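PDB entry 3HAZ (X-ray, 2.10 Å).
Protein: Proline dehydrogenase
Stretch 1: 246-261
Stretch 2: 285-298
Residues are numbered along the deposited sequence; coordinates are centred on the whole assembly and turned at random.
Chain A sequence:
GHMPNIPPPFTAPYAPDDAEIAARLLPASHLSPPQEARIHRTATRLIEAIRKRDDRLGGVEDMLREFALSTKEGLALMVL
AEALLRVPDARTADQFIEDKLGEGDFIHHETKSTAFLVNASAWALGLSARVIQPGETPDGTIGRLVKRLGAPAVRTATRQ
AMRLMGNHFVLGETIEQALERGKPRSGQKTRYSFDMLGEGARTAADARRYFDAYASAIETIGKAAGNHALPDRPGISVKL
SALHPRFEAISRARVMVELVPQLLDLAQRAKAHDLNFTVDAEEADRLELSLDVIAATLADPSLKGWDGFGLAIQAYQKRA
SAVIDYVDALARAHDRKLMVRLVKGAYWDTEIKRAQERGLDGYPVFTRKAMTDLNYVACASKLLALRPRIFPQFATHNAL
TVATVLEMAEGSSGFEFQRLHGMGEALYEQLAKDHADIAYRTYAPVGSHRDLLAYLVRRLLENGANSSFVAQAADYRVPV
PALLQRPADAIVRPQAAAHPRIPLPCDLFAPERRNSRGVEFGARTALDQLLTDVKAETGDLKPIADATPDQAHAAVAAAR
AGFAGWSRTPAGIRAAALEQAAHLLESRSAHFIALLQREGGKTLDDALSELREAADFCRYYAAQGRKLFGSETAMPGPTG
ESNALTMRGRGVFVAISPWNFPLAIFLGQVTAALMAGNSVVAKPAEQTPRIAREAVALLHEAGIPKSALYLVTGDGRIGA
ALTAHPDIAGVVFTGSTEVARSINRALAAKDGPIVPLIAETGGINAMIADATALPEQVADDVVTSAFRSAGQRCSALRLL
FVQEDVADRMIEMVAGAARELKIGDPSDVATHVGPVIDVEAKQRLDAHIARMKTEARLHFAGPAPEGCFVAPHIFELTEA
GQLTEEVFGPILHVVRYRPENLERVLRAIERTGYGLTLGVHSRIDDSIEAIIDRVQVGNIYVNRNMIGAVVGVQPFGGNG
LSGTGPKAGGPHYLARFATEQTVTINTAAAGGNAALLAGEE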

ATOM      1  N   ARG A 246       9.981  37.759  40.467  1.00 24.04           N
ATOM      2  CA  ARG A 246       9.954  36.301  40.531  1.00 27.31           C
ATOM      3  C   ARG A 246       8.540  35.861  40.854  1.00 24.31           C
ATOM      4  O   ARG A 246       8.300  35.290  41.921  1.00 22.06           O
ATOM      5  CB  ARG A 246      10.913  35.732  41.597  1.00 20.42           C
ATOM      6  CG  ARG A 246      12.399  36.008  41.401  1.00 21.64           C
ATOM      7  CD  ARG A 246      12.983  35.441  40.108  1.00 19.21           C
ATOM      8  NE  ARG A 246      12.702  34.021  39.893  1.00 25.37           N
ATOM      9  CZ  ARG A 246      13.359  33.251  39.024  1.00 22.90           C
ATOM     10  NH1 ARG A 246      14.364  33.750  38.316  1.00 22.89           N
ATOM     11  NH2 ARG A 246      13.031  31.974  38.875  1.00 25.42           N
ATOM     12  N   PHE A 247       7.611  36.135  39.940  1.00 22.95           N
ATOM     13  CA  PHE A 247       6.218  35.733  40.103  1.00 18.83           C
ATOM     14  C   PHE A 247       6.066  34.267  39.712  1.00 25.97           C
ATOM     15  O   PHE A 247       5.839  33.936  38.545  1.00 23.17           O
ATOM     16  CB  PHE A 247       5.285  36.624  39.270  1.00 25.80           C
ATOM     17  CG  PHE A 247       3.821  36.344  39.492  1.00 18.08           C
ATOM     18  CD1 PHE A 247       3.016  35.926  38.451  1.00 12.99           C
ATOM     19  CD2 PHE A 247       3.260  36.476  40.758  1.00 22.19           C
ATOM     20  CE1 PHE A 247       1.679  35.657  38.657  1.00 21.47           C
ATOM     21  CE2 PHE A 247       1.923  36.207  40.968  1.00 19.04           C
ATOM     22  CZ  PHE A 247       1.133  35.797  39.921  1.00 23.28           C
ATOM     23  N   GLU A 248       6.192  33.392  40.704  1.00 26.54           N
ATOM     24  CA  GLU A 248       6.278  31.957  40.475  1.00 23.28           C
ATOM     25  C   GLU A 248       5.944  31.206  41.762  1.00 22.36           C
ATOM     26  O   GLU A 248       6.201  31.696  42.868  1.00 26.17           O
ATOM     27  CB  GLU A 248       7.700  31.587  40.035  1.00 21.87           C
ATOM     28  CG  GLU A 248       8.734  31.770  41.155  1.00 25.21           C
ATOM     29  CD  GLU A 248      10.176  31.721  40.670  1.00 29.24           C
ATOM     30  OE1 GLU A 248      10.414  31.293  39.522  1.00 27.55           O
ATOM     31  OE2 GLU A 248      11.075  32.116  41.443  1.00 24.83           O
ATOM     32  N   ALA A 249       5.397  30.004  41.609  1.00 26.53           N
ATOM     33  CA  ALA A 249       5.008  29.171  42.745  1.00 26.07           C
ATOM     34  C   ALA A 249       6.096  28.997  43.811  1.00 27.80           C
ATOM     35  O   ALA A 249       5.817  29.115  45.005  1.00 30.08           O
ATOM     36  CB  ALA A 249       4.525  27.817  42.259  1.00 21.48           C
ATOM     37  N   ILE A 250       7.328  28.700  43.400  1.00 24.92           N
ATOM     38  CA  ILE A 250       8.374  28.421  44.387  1.00 28.47           C
ATOM     39  C   ILE A 250       8.773  29.661  45.190  1.00 27.95           C
ATOM     40  O   ILE A 250       9.357  29.549  46.268  1.00 27.12           O
ATOM     41  CB  ILE A 250       9.632  27.758  43.772  1.00 30.09           C
ATOM     42  CG1 ILE A 250      10.323  28.705  42.788  1.00 28.75           C
ATOM     43  CG2 ILE A 250       9.277  26.414  43.127  1.00 24.73           C
ATOM     44  CD1 ILE A 250      11.667  28.205  42.305  1.00 25.71           C
ATOM     45  N   SER A 251       8.453  30.841  44.669  1.00 21.97           N
ATOM     46  CA  SER A 251       8.705  32.072  45.413  1.00 28.38           C
ATOM     47  C   SER A 251       7.428  32.611  46.062  1.00 26.92           C
ATOM     48  O   SER A 251       7.337  33.793  46.383  1.00 27.37           O
ATOM     49  CB  SER A 251       9.333  33.129  44.500  1.00 26.63           C
ATOM     50  OG  SER A 251      10.610  32.711  44.042  1.00 23.13           O
ATOM     51  N   ARG A 252       6.443  31.739  46.260  1.00 25.48           N
ATOM     52  CA  ARG A 252       5.156  32.170  46.805  1.00 28.41           C
ATOM     53  C   ARG A 252       5.287  32.966  48.109  1.00 34.63           C
ATOM     54  O   ARG A 252       4.586  33.965  48.303  1.00 31.68           O
ATOM     55  CB  ARG A 252       4.219  30.975  47.005  1.00 25.82           C
ATOM     56  CG  ARG A 252       3.012  31.291  47.890  1.00 30.43           C
ATOM     57  CD  ARG A 252       2.054  30.108  48.000  1.00 24.80           C
ATOM     58  NE  ARG A 252       1.116  30.044  46.877  1.00 34.76           N
ATOM     59  CZ  ARG A 252       1.283  29.290  45.791  1.00 24.71           C
ATOM     60  NH1 ARG A 252       2.361  28.531  45.665  1.00 23.12           N
ATOM     61  NH2 ARG A 252       0.371  29.301  44.825  1.00 24.39           N
ATOM     62  N   ALA A 253       6.182  32.542  48.999  1.00 27.28           N
ATOM     63  CA  ALA A 253       6.312  33.221  50.289  1.00 33.42           C
ATOM     64  C   ALA A 253       6.632  34.705  50.128  1.00 33.39           C
ATOM     65  O   ALA A 253       5.955  35.551  50.708  1.00 31.29           O
ATOM     66  CB  ALA A 253       7.345  32.533  51.182  1.00 32.45           C
ATOM     67  N   ARG A 254       7.653  35.028  49.340  1.00 26.62           N
ATOM     68  CA  ARG A 254       8.018  36.431  49.161  1.00 28.75           C
ATOM     69  C   ARG A 254       6.988  37.191  48.316  1.00 25.74           C
ATOM     70  O   ARG A 254       6.767  38.379  48.533  1.00 32.54           O
ATOM     71  CB  ARG A 254       9.419  36.572  48.567  1.00 28.01           C
ATOM     72  CG  ARG A 254       9.527  36.127  47.118  1.00 30.27           C
ATOM     73  CD  ARG A 254      10.887  36.487  46.547  1.00 34.41           C
ATOM     74  NE  ARG A 254      11.007  37.920  46.302  1.00 33.43           N
ATOM     75  CZ  ARG A 254      11.877  38.461  45.457  1.00 34.29           C
ATOM     76  NH1 ARG A 254      11.915  39.778  45.287  1.00 33.65           N
ATOM     77  NH2 ARG A 254      12.710  37.682  44.775  1.00 29.42           N
ATOM     78  N   VAL A 255       6.360  36.499  47.363  1.00 29.56           N
ATOM     79  CA  VAL A 255       5.319  37.103  46.530  1.00 26.86           C
ATOM     80  C   VAL A 255       4.136  37.620  47.365  1.00 32.35           C
ATOM     81  O   VAL A 255       3.680  38.744  47.175  1.00 29.66           O
ATOM     82  CB  VAL A 255       4.813  36.127  45.433  1.00 26.40           C
ATOM     83  CG1 VAL A 255       3.555  36.678  44.737  1.00 21.28           C
ATOM     84  CG2 VAL A 255       5.909  35.868  44.410  1.00 27.11           C
ATOM     85  N   MET A 256       3.658  36.807  48.300  1.00 34.05           N
ATOM     86  CA  MET A 256       2.505  37.182  49.109  1.00 30.11           C
ATOM     87  C   MET A 256       2.809  38.390  49.983  1.00 30.03           C
ATOM     88  O   MET A 256       1.921  39.175  50.317  1.00 31.51           O
ATOM     89  CB  MET A 256       2.056  36.009  49.977  1.00 22.73           C
ATOM     90  CG  MET A 256       1.578  34.810  49.177  1.00 25.33           C
ATOM     91  SD  MET A 256       0.228  35.242  48.071  1.00 29.11           S
ATOM     92  CE  MET A 256      -0.973  35.833  49.267  1.00 31.55           C
ATOM     93  N   VAL A 257       4.076  38.539  50.337  1.00 24.02           N
ATOM     94  CA  VAL A 257       4.502  39.599  51.237  1.00 28.11           C
ATOM     95  C   VAL A 257       4.835  40.896  50.478  1.00 36.19           C
ATOM     96  O   VAL A 257       4.641  42.006  50.994  1.00 32.83           O
ATOM     97  CB  VAL A 257       5.704  39.100  52.081  1.00 42.16           C
ATOM     98  CG1 VAL A 257       6.614  40.226  52.463  1.00 34.87           C
ATOM     99  CG2 VAL A 257       5.213  38.331  53.308  1.00 33.80           C
ATOM    100  N   GLU A 258       5.309  40.754  49.242  1.00 31.23           N
ATOM    101  CA  GLU A 258       5.764  41.907  48.461  1.00 31.52           C
ATOM    102  C   GLU A 258       4.746  42.402  47.434  1.00 31.81           C
ATOM    103  O   GLU A 258       4.558  43.607  47.270  1.00 26.92           O
ATOM    104  CB  GLU A 258       7.093  41.591  47.761  1.00 31.64           C
ATOM    105  CG  GLU A 258       8.238  41.323  48.730  1.00 30.78           C
ATOM    106  CD  GLU A 258       9.526  40.906  48.036  1.00 35.00           C
ATOM    107  OE1 GLU A 258       9.463  40.138  47.052  1.00 32.25           O
ATOM    108  OE2 GLU A 258      10.608  41.337  48.488  1.00 32.73           O
ATOM    109  N   LEU A 259       4.096  41.473  46.743  1.00 28.96           N
ATOM    110  CA  LEU A 259       3.223  41.828  45.626  1.00 25.30           C
ATOM    111  C   LEU A 259       1.865  42.398  46.071  1.00 26.92           C
ATOM    112  O   LEU A 259       1.388  43.394  45.528  1.00 23.17           O
ATOM    113  CB  LEU A 259       3.042  40.621  44.699  1.00 21.87           C
ATOM    114  CG  LEU A 259       2.053  40.763  43.536  1.00 18.62           C
ATOM    115  CD1 LEU A 259       2.241  42.085  42.813  1.00 25.38           C
ATOM    116  CD2 LEU A 259       2.184  39.584  42.574  1.00 18.27           C
ATOM    117  N   VAL A 260       1.255  41.771  47.067  1.00 28.91           N
ATOM    118  CA  VAL A 260      -0.061  42.195  47.542  1.00 30.11           C
ATOM    119  C   VAL A 260      -0.168  43.690  47.885  1.00 30.16           C
ATOM    120  O   VAL A 260      -1.106  44.355  47.445  1.00 29.15           O
ATOM    121  CB  VAL A 260      -0.546  41.324  48.726  1.00 31.45           C
ATOM    122  CG1 VAL A 260      -1.823  41.899  49.330  1.00 28.59           C
ATOM    123  CG2 VAL A 260      -0.761  39.886  48.265  1.00 29.35           C
ATOM    124  N   PRO A 261       0.780  44.227  48.671  1.00 32.47           N
ATOM    125  CA  PRO A 261       0.640  45.653  48.986  1.00 32.70           C
ATOM    126  C   PRO A 261       0.722  46.507  47.729  1.00 29.86           C
ATOM    127  O   PRO A 261       0.077  47.551  47.652  1.00 30.11           O
ATOM    128  CB  PRO A 261       1.841  45.941  49.902  1.00 36.66           C
ATOM    129  CG  PRO A 261       2.270  44.594  50.421  1.00 30.62           C
ATOM    130  CD  PRO A 261       1.946  43.618  49.335  1.00 26.97           C
ATOM    131  N   ASP A 285       0.541  27.795  34.996  1.00 16.85           N
ATOM    132  CA  ASP A 285       1.320  27.500  36.193  1.00 23.30           C
ATOM    133  C   ASP A 285       1.310  28.664  37.185  1.00 18.71           C
ATOM    134  O   ASP A 285       1.789  28.533  38.311  1.00 19.71           O
ATOM    135  CB  ASP A 285       2.749  27.022  35.867  1.00 25.13           C
ATOM    136  CG  ASP A 285       3.611  28.097  35.223  1.00 26.62           C
ATOM    137  OD1 ASP A 285       3.147  29.245  35.069  1.00 26.90           O
ATOM    138  OD2 ASP A 285       4.766  27.779  34.864  1.00 27.04           O
ATOM    139  N   ARG A 286       0.738  29.789  36.770  1.00 16.92           N
ATOM    140  CA  ARG A 286       0.590  30.941  37.657  1.00 21.75           C
ATOM    141  C   ARG A 286      -0.847  31.135  38.156  1.00 20.30           C
ATOM    142  O   ARG A 286      -1.114  32.050  38.937  1.00 21.12           O
ATOM    143  CB  ARG A 286       1.079  32.215  36.952  1.00 17.88           C
ATOM    144  CG  ARG A 286       2.603  32.296  36.799  1.00 16.76           C
ATOM    145  CD  ARG A 286       2.993  33.381  35.808  1.00 24.05           C
ATOM    146  NE  ARG A 286       4.319  33.939  36.076  1.00 20.95           N
ATOM    147  CZ  ARG A 286       4.986  34.707  35.220  1.00 21.87           C
ATOM    148  NH1 ARG A 286       4.455  34.995  34.034  1.00 13.14           N
ATOM    149  NH2 ARG A 286       6.185  35.186  35.543  1.00 19.79           N
ATOM    150  N   LEU A 287      -1.771  30.286  37.709  1.00 19.50           N
ATOM    151  CA  LEU A 287      -3.179  30.442  38.085  1.00 23.59           C
ATOM    152  C   LEU A 287      -3.398  30.462  39.606  1.00 23.49           C
ATOM    153  O   LEU A 287      -3.985  31.395  40.151  1.00 24.35           O
ATOM    154  CB  LEU A 287      -4.037  29.343  37.459  1.00 19.06           C
ATOM    155  CG  LEU A 287      -5.527  29.437  37.812  1.00 26.66           C
ATOM    156  CD1 LEU A 287      -6.072  30.823  37.500  1.00 22.31           C
ATOM    157  CD2 LEU A 287      -6.339  28.363  37.108  1.00 23.02           C
ATOM    158  N   GLU A 288      -2.938  29.416  40.275  1.00 22.32           N
ATOM    159  CA  GLU A 288      -3.116  29.279  41.718  1.00 24.40           C
ATOM    160  C   GLU A 288      -2.488  30.430  42.492  1.00 18.43           C
ATOM    161  O   GLU A 288      -3.087  30.967  43.421  1.00 22.63           O
ATOM    162  CB  GLU A 288      -2.513  27.957  42.200  1.00 23.83           C
ATOM    163  CG  GLU A 288      -3.274  26.724  41.769  1.00 18.94           C
ATOM    164  CD  GLU A 288      -2.749  25.461  42.432  1.00 27.31           C
ATOM    165  OE1 GLU A 288      -1.776  25.563  43.214  1.00 24.25           O
ATOM    166  OE2 GLU A 288      -3.310  24.370  42.176  1.00 29.56           O
ATOM    167  N   LEU A 289      -1.269  30.799  42.109  1.00 20.55           N
ATOM    168  CA  LEU A 289      -0.560  31.879  42.778  1.00 19.04           C
ATOM    169  C   LEU A 289      -1.307  33.192  42.576  1.00 20.52           C
ATOM    170  O   LEU A 289      -1.456  33.984  43.503  1.00 22.74           O
ATOM    171  CB  LEU A 289       0.874  31.989  42.251  1.00 22.67           C
ATOM    172  CG  LEU A 289       1.755  33.051  42.919  1.00 25.04           C
ATOM    173  CD1 LEU A 289       1.885  32.801  44.427  1.00 25.00           C
ATOM    174  CD2 LEU A 289       3.120  33.102  42.252  1.00 22.63           C
ATOM    175  N   SER A 290      -1.799  33.413  41.363  1.00 15.28           N
ATOM    176  CA  SER A 290      -2.515  34.650  41.065  1.00 24.03           C
ATOM    177  C   SER A 290      -3.780  34.778  41.916  1.00 19.63           C
ATOM    178  O   SER A 290      -4.093  35.855  42.425  1.00 23.59           O
ATOM    179  CB  SER A 290      -2.865  34.725  39.577  1.00 24.80           C
ATOM    180  OG  SER A 290      -3.976  33.898  39.277  1.00 27.98           O
ATOM    181  N   LEU A 291      -4.513  33.679  42.056  1.00 22.47           N
ATOM    182  CA  LEU A 291      -5.721  33.674  42.871  1.00 20.22           C
ATOM    183  C   LEU A 291      -5.404  33.932  44.351  1.00 26.14           C
ATOM    184  O   LEU A 291      -6.176  34.589  45.051  1.00 31.25           O
ATOM    185  CB  LEU A 291      -6.495  32.359  42.684  1.00 24.01           C
ATOM    186  CG  LEU A 291      -7.114  32.168  41.287  1.00 23.55           C
ATOM    187  CD1 LEU A 291      -7.757  30.794  41.116  1.00 22.14           C
ATOM    188  CD2 LEU A 291      -8.133  33.259  40.992  1.00 20.96           C
ATOM    189  N   ASP A 292      -4.266  33.427  44.822  1.00 25.92           N
ATOM    190  CA  ASP A 292      -3.822  33.699  46.193  1.00 23.50           C
ATOM    191  C   ASP A 292      -3.590  35.193  46.378  1.00 26.90           C
ATOM    192  O   ASP A 292      -4.021  35.785  47.363  1.00 23.31           O
ATOM    193  CB  ASP A 292      -2.511  32.974  46.490  1.00 26.70           C
ATOM    194  CG  ASP A 292      -2.683  31.474  46.618  1.00 29.61           C
ATOM    195  OD1 ASP A 292      -3.821  31.013  46.858  1.00 28.20           O
ATOM    196  OD2 ASP A 292      -1.669  30.760  46.473  1.00 24.18           O
ATOM    197  N   VAL A 293      -2.880  35.793  45.429  1.00 21.12           N
ATOM    198  CA  VAL A 293      -2.568  37.211  45.491  1.00 26.11           C
ATOM    199  C   VAL A 293      -3.853  38.032  45.399  1.00 29.22           C
ATOM    200  O   VAL A 293      -4.073  38.953  46.187  1.00 29.92           O
ATOM    201  CB  VAL A 293      -1.591  37.607  44.369  1.00 21.09           C
ATOM    202  CG1 VAL A 293      -1.552  39.127  44.184  1.00 21.59           C
ATOM    203  CG2 VAL A 293      -0.207  37.043  44.663  1.00 20.72           C
ATOM    204  N   ILE A 294      -4.709  37.671  44.448  1.00 23.94           N
ATOM    205  CA  ILE A 294      -5.960  38.395  44.220  1.00 26.52           C
ATOM    206  C   ILE A 294      -6.886  38.341  45.436  1.00 30.50           C
ATOM    207  O   ILE A 294      -7.522  39.340  45.783  1.00 27.48           O
ATOM    208  CB  ILE A 294      -6.696  37.860  42.966  1.00 17.65           C
ATOM    209  CG1 ILE A 294      -5.963  38.304  41.701  1.00 18.03           C
ATOM    210  CG2 ILE A 294      -8.128  38.338  42.925  1.00 21.26           C
ATOM    211  CD1 ILE A 294      -6.514  37.693  40.423  1.00 21.87           C
ATOM    212  N   ALA A 295      -6.951  37.181  46.084  1.00 30.29           N
ATOM    213  CA  ALA A 295      -7.812  37.006  47.248  1.00 33.05           C
ATOM    214  C   ALA A 295      -7.331  37.845  48.430  1.00 34.40           C
ATOM    215  O   ALA A 295      -8.134  38.461  49.129  1.00 28.58           O
ATOM    216  CB  ALA A 295      -7.890  35.533  47.643  1.00 25.76           C
ATOM    217  N   ALA A 296      -6.022  37.857  48.661  1.00 32.94           N
ATOM    218  CA  ALA A 296      -5.469  38.618  49.781  1.00 32.40           C
ATOM    219  C   ALA A 296      -5.640  40.116  49.542  1.00 27.80           C
ATOM    220  O   ALA A 296      -5.900  40.881  50.464  1.00 25.21           O
ATOM    221  CB  ALA A 296      -4.004  38.266  50.004  1.00 26.45           C
ATOM    222  N   THR A 297      -5.509  40.530  48.288  1.00 18.29           N
ATOM    223  CA  THR A 297      -5.720  41.920  47.943  1.00 23.36           C
ATOM    224  C   THR A 297      -7.177  42.311  48.162  1.00 24.19           C
ATOM    225  O   THR A 297      -7.471  43.330  48.789  1.00 25.55           O
ATOM    226  CB  THR A 297      -5.344  42.181  46.480  1.00 25.91           C
ATOM    227  OG1 THR A 297      -3.987  41.770  46.266  1.00 24.27           O
ATOM    228  CG2 THR A 297      -5.492  43.659  46.151  1.00 26.11           C
ATOM    229  N   LEU A 298      -8.084  41.494  47.635  1.00 24.88           N
ATOM    230  CA  LEU A 298      -9.506  41.799  47.683  1.00 25.70           C
ATOM    231  C   LEU A 298      -9.995  41.867  49.121  1.00 30.89           C
ATOM    232  O   LEU A 298     -10.945  42.579  49.428  1.00 31.43           O
ATOM    233  CB  LEU A 298     -10.314  40.753  46.903  1.00 29.88           C
ATOM    234  CG  LEU A 298     -11.836  40.928  46.925  1.00 32.35           C
ATOM    235  CD1 LEU A 298     -12.251  42.183  46.157  1.00 23.90           C
ATOM    236  CD2 LEU A 298     -12.552  39.698  46.372  1.00 36.45           C
TER
HETATM  237  O   HOH W   1       4.474  29.226  38.892  1.00 22.63           O
HETATM  238  O   HOH W   2       0.572  26.921  43.012  1.00 23.64           O

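The most distinctive feature of this contact is the way Leu289 is contacted by Phe247 and Glu248 before the first helix and by Arg252 in it. Its CD2 methyl lies over one face of the Phe247 ring, 4.0 Å from the ring centroid and 28° off the normal, a CH-pi arrangement, and the same CD2 approaches the backbone C of Glu248 to 3.4 Å. Its other methyl, CD1, lies over one face of the Arg252 guanidinium. One leucine thus packs against an aromatic ring, a peptide and a flat cation.

The two helices, 252-261 and 287-298, run in broadly the same direction, their axes inclined at 51° and 9.4 Å apart at closest approach. Before the first helix, a loop and a short 3-10 segment at 249-250 extend the contact back to the start of stretch 2, and 750 Å² of surface is buried in all.

Polar bonds hold this end of the interface. The carbonyl O of Phe247 accepts two hydrogen bonds from Arg286, from NE at 2.9 Å and from NH2 at 3.3 Å, the former being shorter and straighter. The arginine thereby presents its guanidinium edge to a backbone oxygen that precedes the helix. A water bridges the backbones nearby, accepting from Ala249 N at 3.0 Å and donating to Asp285 O at 2.8 Å.

Arg252 leaves its CA sideways, but its extended chi1 and chi2, both t, bring the guanidinium to the second helix. There it forms a salt bridge with Asp292, with NE and NH2 both donating to OD2, at 2.9 and 3.0 Å. The carboxylate lies at the guanidinium edge, where the N-H groups point, and Leu289 CD1 lies over one face. A second water accepts from Arg252 NH2 at 3.0 Å and lies 2.7 Å from Glu288 OE1.

Farther along, the contact becomes apolar. Val293 is a knob in a hole formed by Val255, Met256, Leu259 and Val260: its CG2 lies 3.8 Å from Val255 CG1 and 3.9 Å from Met256 SD, while its CG1 lies 4.0 Å from Leu259 CG. Met256 leaves its CA sideways, and with all three chi angles m its end comes nearer the second helix, placing CE 4.0 Å from Ala296 CB. Val260 CG2 meets the same Ala296 CB at 4.0 Å; here the small alanine accompanies a close backbone approach, the CA atoms of Val260 and Thr297 being 5.7 Å apart.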